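PDB 5K5D: ParB domain protein nuclease, which probably takes part in DNA segregation as the ParB-N protein of a pNOB8-like archaeal partition system. Local coordinates for residues B[32-37]-B[104-109]. The protein carries 4 engineered substitutions. Sequence-based numbering, arbitrary orientation.
Sequences NNSRED and RRQLDK. With CIT (citric acid), chain E.
Ser34 and Gln106 bring two irregular loops together, their CA atoms 5.7 Å apart, with no backbone hydrogen bond across. The short Ser34 side chain permits this approach: its CB packs on CB of Gln106 at 3.4 Å. Asn32 shapes its own loop as an Asx turn: chi1 of 48° sets CG between the backbone N and the carbonyl carbon, which puts the amide where OD1 can turn back and accept from the backbone N of Ser34, in the carbonyl plane, on a lone pair. ND2 bonds the backbone O of Pro30 and, at 3.1 Å, O2 of the citrate. Arg104, long and bent at chi2 and chi3, reaches that oxygen from the other loop: NH2 donates to O2 at 2.7 Å, in the guanidinium plane, so two donors grip one carboxylate oxygen. NH1 gives a hydrogen bond to Gln106 OE1 (2.9 Å), which it meets well above the amide plane; this second bond helps fix the guanidinium's rotation. Leu107 brings a nonpolar branch, CD1, over one guanidinium face, offset toward the rim and 3.6 Å from Asn32 ND2. The citrate, probably from the crystallisation liquor, also bonds the backbone N of Gly62, Tyr63 and Arg65, consistent with a site for an anion at the start of helix 63-71. The contact joins the loop ahead of helix 37-45 to the loop between helices 90-99 and 109-128, the latter N-capped by Asp108.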
ATOM      1  N   ASN B  32      -4.357   7.767   9.441  1.00 59.63           N
ATOM      2  CA  ASN B  32      -3.171   8.405   9.988  1.00 54.46           C
ATOM      3  C   ASN B  32      -3.527   9.585  10.888  1.00 51.77           C
ATOM      4  O   ASN B  32      -4.695   9.778  11.233  1.00 53.71           O
ATOM      5  CB  ASN B  32      -2.242   8.849   8.858  1.00 55.63           C
ATOM      6  CG  ASN B  32      -2.975   9.594   7.766  1.00 50.19           C
ATOM      7  OD1 ASN B  32      -3.189  10.800   7.865  1.00 48.30           O
ATOM      8  ND2 ASN B  32      -3.371   8.877   6.719  1.00 44.55           N
ATOM      9  N   ASN B  33      -2.520  10.366  11.268  1.00 52.64           N
ATOM     10  CA  ASN B  33      -2.723  11.467  12.210  1.00 59.15           C
ATOM     11  C   ASN B  33      -2.667  12.839  11.550  1.00 53.43           C
ATOM     12  O   ASN B  33      -2.311  13.828  12.190  1.00 54.75           O
ATOM     13  CB  ASN B  33      -1.696  11.399  13.346  1.00 64.94           C
ATOM     14  CG  ASN B  33      -1.816  10.130  14.168  1.00 74.12           C
ATOM     15  OD1 ASN B  33      -2.875   9.500  14.207  1.00 77.68           O
ATOM     16  ND2 ASN B  33      -0.729   9.746  14.832  1.00 75.20           N
ATOM     17  N   SER B  34      -3.027  12.900  10.274  1.00 49.98           N
ATOM     18  CA  SER B  34      -2.869  14.131   9.509  1.00 52.59           C
ATOM     19  C   SER B  34      -4.135  14.980   9.470  1.00 52.07           C
ATOM     20  O   SER B  34      -4.146  16.045   8.851  1.00 49.38           O
ATOM     21  CB  SER B  34      -2.409  13.821   8.085  1.00 50.01           C
ATOM     22  OG  SER B  34      -3.439  13.197   7.337  1.00 45.69           O
ATOM     23  N   ARG B  35      -5.196  14.519  10.131  1.00 46.60           N
ATOM     24  CA  ARG B  35      -6.472  15.230  10.081  1.00 46.75           C
ATOM     25  C   ARG B  35      -6.381  16.664  10.597  1.00 51.94           C
ATOM     26  O   ARG B  35      -6.755  17.602   9.896  1.00 59.82           O
ATOM     27  CB  ARG B  35      -7.581  14.483  10.823  1.00 43.12           C
ATOM     28  CG  ARG B  35      -8.940  15.153  10.642  1.00 41.29           C
ATOM     29  CD  ARG B  35     -10.062  14.456  11.389  1.00 45.63           C
ATOM     30  NE  ARG B  35     -11.350  15.080  11.093  1.00 51.09           N
ATOM     31  CZ  ARG B  35     -12.216  14.623  10.192  1.00 45.95           C
ATOM     32  NH1 ARG B  35     -11.942  13.525   9.502  1.00 39.30           N
ATOM     33  NH2 ARG B  35     -13.362  15.261   9.988  1.00 39.93           N
ATOM     34  N   GLU B  36      -5.898  16.836  11.823  1.00 47.54           N
ATOM     35  CA  GLU B  36      -5.780  18.175  12.395  1.00 54.45           C
ATOM     36  C   GLU B  36      -4.860  19.037  11.532  1.00 56.71           C
ATOM     37  O   GLU B  36      -5.026  20.256  11.445  1.00 44.36           O
ATOM     38  CB  GLU B  36      -5.281  18.111  13.842  1.00 51.49           C
ATOM     39  CG  GLU B  36      -6.226  17.371  14.779  1.00 57.66           C
ATOM     40  CD  GLU B  36      -5.675  17.231  16.187  1.00 63.68           C
ATOM     41  OE1 GLU B  36      -4.712  17.953  16.527  1.00 65.55           O
ATOM     42  OE2 GLU B  36      -6.205  16.396  16.953  1.00 67.04           O
ATOM     43  N   ASP B  37      -3.899  18.390  10.880  1.00 63.07           N
ATOM     44  CA  ASP B  37      -2.985  19.083   9.983  1.00 71.11           C
ATOM     45  C   ASP B  37      -3.740  19.803   8.864  1.00 67.73           C
ATOM     46  O   ASP B  37      -3.724  21.035   8.795  1.00 65.68           O
ATOM     47  CB  ASP B  37      -1.953  18.110   9.403  1.00 84.69           C
ATOM     48  CG  ASP B  37      -1.203  17.343  10.482  1.00 92.95           C
ATOM     49  OD1 ASP B  37      -1.859  16.815  11.409  1.00 91.72           O
ATOM     50  OD2 ASP B  37       0.042  17.270  10.404  1.00 95.06           O
ATOM     51  N   ARG B 104       3.635  11.483   0.348  1.00 53.93           N
ATOM     52  CA  ARG B 104       3.141  12.269   1.477  1.00 53.30           C
ATOM     53  C   ARG B 104       3.918  12.020   2.776  1.00 53.85           C
ATOM     54  O   ARG B 104       4.198  10.879   3.138  1.00 48.38           O
ATOM     55  CB  ARG B 104       1.645  12.017   1.682  1.00 54.17           C
ATOM     56  CG  ARG B 104       0.920  13.125   2.421  1.00 55.99           C
ATOM     57  CD  ARG B 104      -0.499  13.295   1.902  1.00 49.27           C
ATOM     58  NE  ARG B 104      -1.324  12.126   2.175  1.00 47.57           N
ATOM     59  CZ  ARG B 104      -2.183  12.040   3.183  1.00 48.63           C
ATOM     60  NH1 ARG B 104      -2.332  13.060   4.015  1.00 45.06           N
ATOM     61  NH2 ARG B 104      -2.894  10.934   3.362  1.00 52.27           N
ATOM     62  N   ARG B 105       4.255  13.100   3.474  1.00 59.02           N
ATOM     63  CA  ARG B 105       5.068  13.011   4.681  1.00 65.10           C
ATOM     64  C   ARG B 105       4.244  12.663   5.917  1.00 62.77           C
ATOM     65  O   ARG B 105       4.759  12.069   6.864  1.00 62.81           O
ATOM     66  CB  ARG B 105       5.832  14.316   4.906  1.00 77.25           C
ATOM     67  CG  ARG B 105       4.941  15.544   4.978  1.00 89.28           C
ATOM     68  CD  ARG B 105       5.681  16.792   4.520  1.00 97.53           C
ATOM     69  NE  ARG B 105       6.429  16.563   3.285  1.00103.93           N
ATOM     70  CZ  ARG B 105       5.874  16.336   2.097  1.00107.10           C
ATOM     71  NH1 ARG B 105       4.553  16.295   1.971  1.00105.26           N
ATOM     72  NH2 ARG B 105       6.643  16.140   1.034  1.00108.05           N
ATOM     73  N   GLN B 106       2.967  13.029   5.910  1.00 59.68           N
ATOM     74  CA  GLN B 106       2.093  12.702   7.030  1.00 58.00           C
ATOM     75  C   GLN B 106       1.975  11.188   7.216  1.00 66.30           C
ATOM     76  O   GLN B 106       1.464  10.721   8.235  1.00 75.36           O
ATOM     77  CB  GLN B 106       0.705  13.318   6.843  1.00 56.69           C
ATOM     78  CG  GLN B 106       0.703  14.817   6.624  1.00 67.59           C
ATOM     79  CD  GLN B 106       0.385  15.187   5.187  1.00 72.43           C
ATOM     80  OE1 GLN B 106      -0.778  15.378   4.827  1.00 75.38           O
ATOM     81  NE2 GLN B 106       1.421  15.284   4.358  1.00 65.28           N
ATOM     82  N   LEU B 107       2.448  10.428   6.232  1.00 58.18           N
ATOM     83  CA  LEU B 107       2.385   8.969   6.293  1.00 55.52           C
ATOM     84  C   LEU B 107       3.749   8.349   6.607  1.00 51.77           C
ATOM     85  O   LEU B 107       4.727   8.593   5.898  1.00 50.99           O
ATOM     86  CB  LEU B 107       1.840   8.399   4.979  1.00 51.12           C
ATOM     87  CG  LEU B 107       0.326   8.431   4.744  1.00 44.56           C
ATOM     88  CD1 LEU B 107      -0.265   9.784   5.106  1.00 47.48           C
ATOM     89  CD2 LEU B 107       0.007   8.071   3.296  1.00 46.82           C
ATOM     90  N   ASP B 108       3.813   7.547   7.668  1.00 48.48           N
ATOM     91  CA  ASP B 108       5.056   6.861   8.008  1.00 50.48           C
ATOM     92  C   ASP B 108       5.413   5.814   6.952  1.00 48.83           C
ATOM     93  O   ASP B 108       4.628   5.552   6.042  1.00 51.40           O
ATOM     94  CB  ASP B 108       4.950   6.213   9.391  1.00 49.14           C
ATOM     95  CG  ASP B 108       4.451   4.782   9.326  1.00 46.69           C
ATOM     96  OD1 ASP B 108       4.346   4.240   8.206  1.00 45.79           O
ATOM     97  OD2 ASP B 108       4.164   4.204  10.395  1.00 20.00           O
ATOM     98  N   LYS B 109       6.601   5.229   7.066  1.00 47.34           N
ATOM     99  CA  LYS B 109       7.098   4.307   6.047  1.00 56.63           C
ATOM    100  C   LYS B 109       6.200   3.074   5.899  1.00 56.23           C
ATOM    101  O   LYS B 109       6.051   2.534   4.803  1.00 53.24           O
ATOM    102  CB  LYS B 109       8.542   3.893   6.361  1.00 62.89           C
ATOM    103  CG  LYS B 109       9.289   3.237   5.204  1.00 67.59           C
ATOM    104  CD  LYS B 109      10.752   3.004   5.562  1.00 67.60           C
ATOM    105  CE  LYS B 109      11.534   2.422   4.395  1.00 65.99           C
ATOM    106  NZ  LYS B 109      10.898   1.184   3.873  1.00 64.76           N
TER
HETATM  107  C1  CIT E 301      -5.888  11.405   4.213  1.00 54.45           C
HETATM  108  O1  CIT E 301      -6.736  12.041   4.871  1.00 55.44           O
HETATM  109  O2  CIT E 301      -5.205  10.535   4.793  1.00 46.65           O
HETATM  110  C2  CIT E 301      -5.682  11.681   2.741  1.00 58.54           C
HETATM  111  C3  CIT E 301      -6.986  11.938   1.993  1.00 52.37           C
HETATM  112  O7  CIT E 301      -8.084  11.207   2.609  1.00 49.60           O
HETATM  113  C4  CIT E 301      -6.792  11.559   0.531  1.00 56.45           C
HETATM  114  C5  CIT E 301      -7.542  10.304   0.161  1.00 51.57           C
HETATM  115  O3  CIT E 301      -6.962   9.194   0.178  1.00 42.21           O
HETATM  116  O4  CIT E 301      -8.745  10.380  -0.190  1.00 47.50           O
HETATM  117  C6  CIT E 301      -7.288  13.426   1.994  1.00 47.41           C
HETATM  118  O5  CIT E 301      -8.437  13.855   2.228  1.00 48.01           O
HETATM  119  O6  CIT E 301      -6.378  14.239   1.743  1.00 56.52           O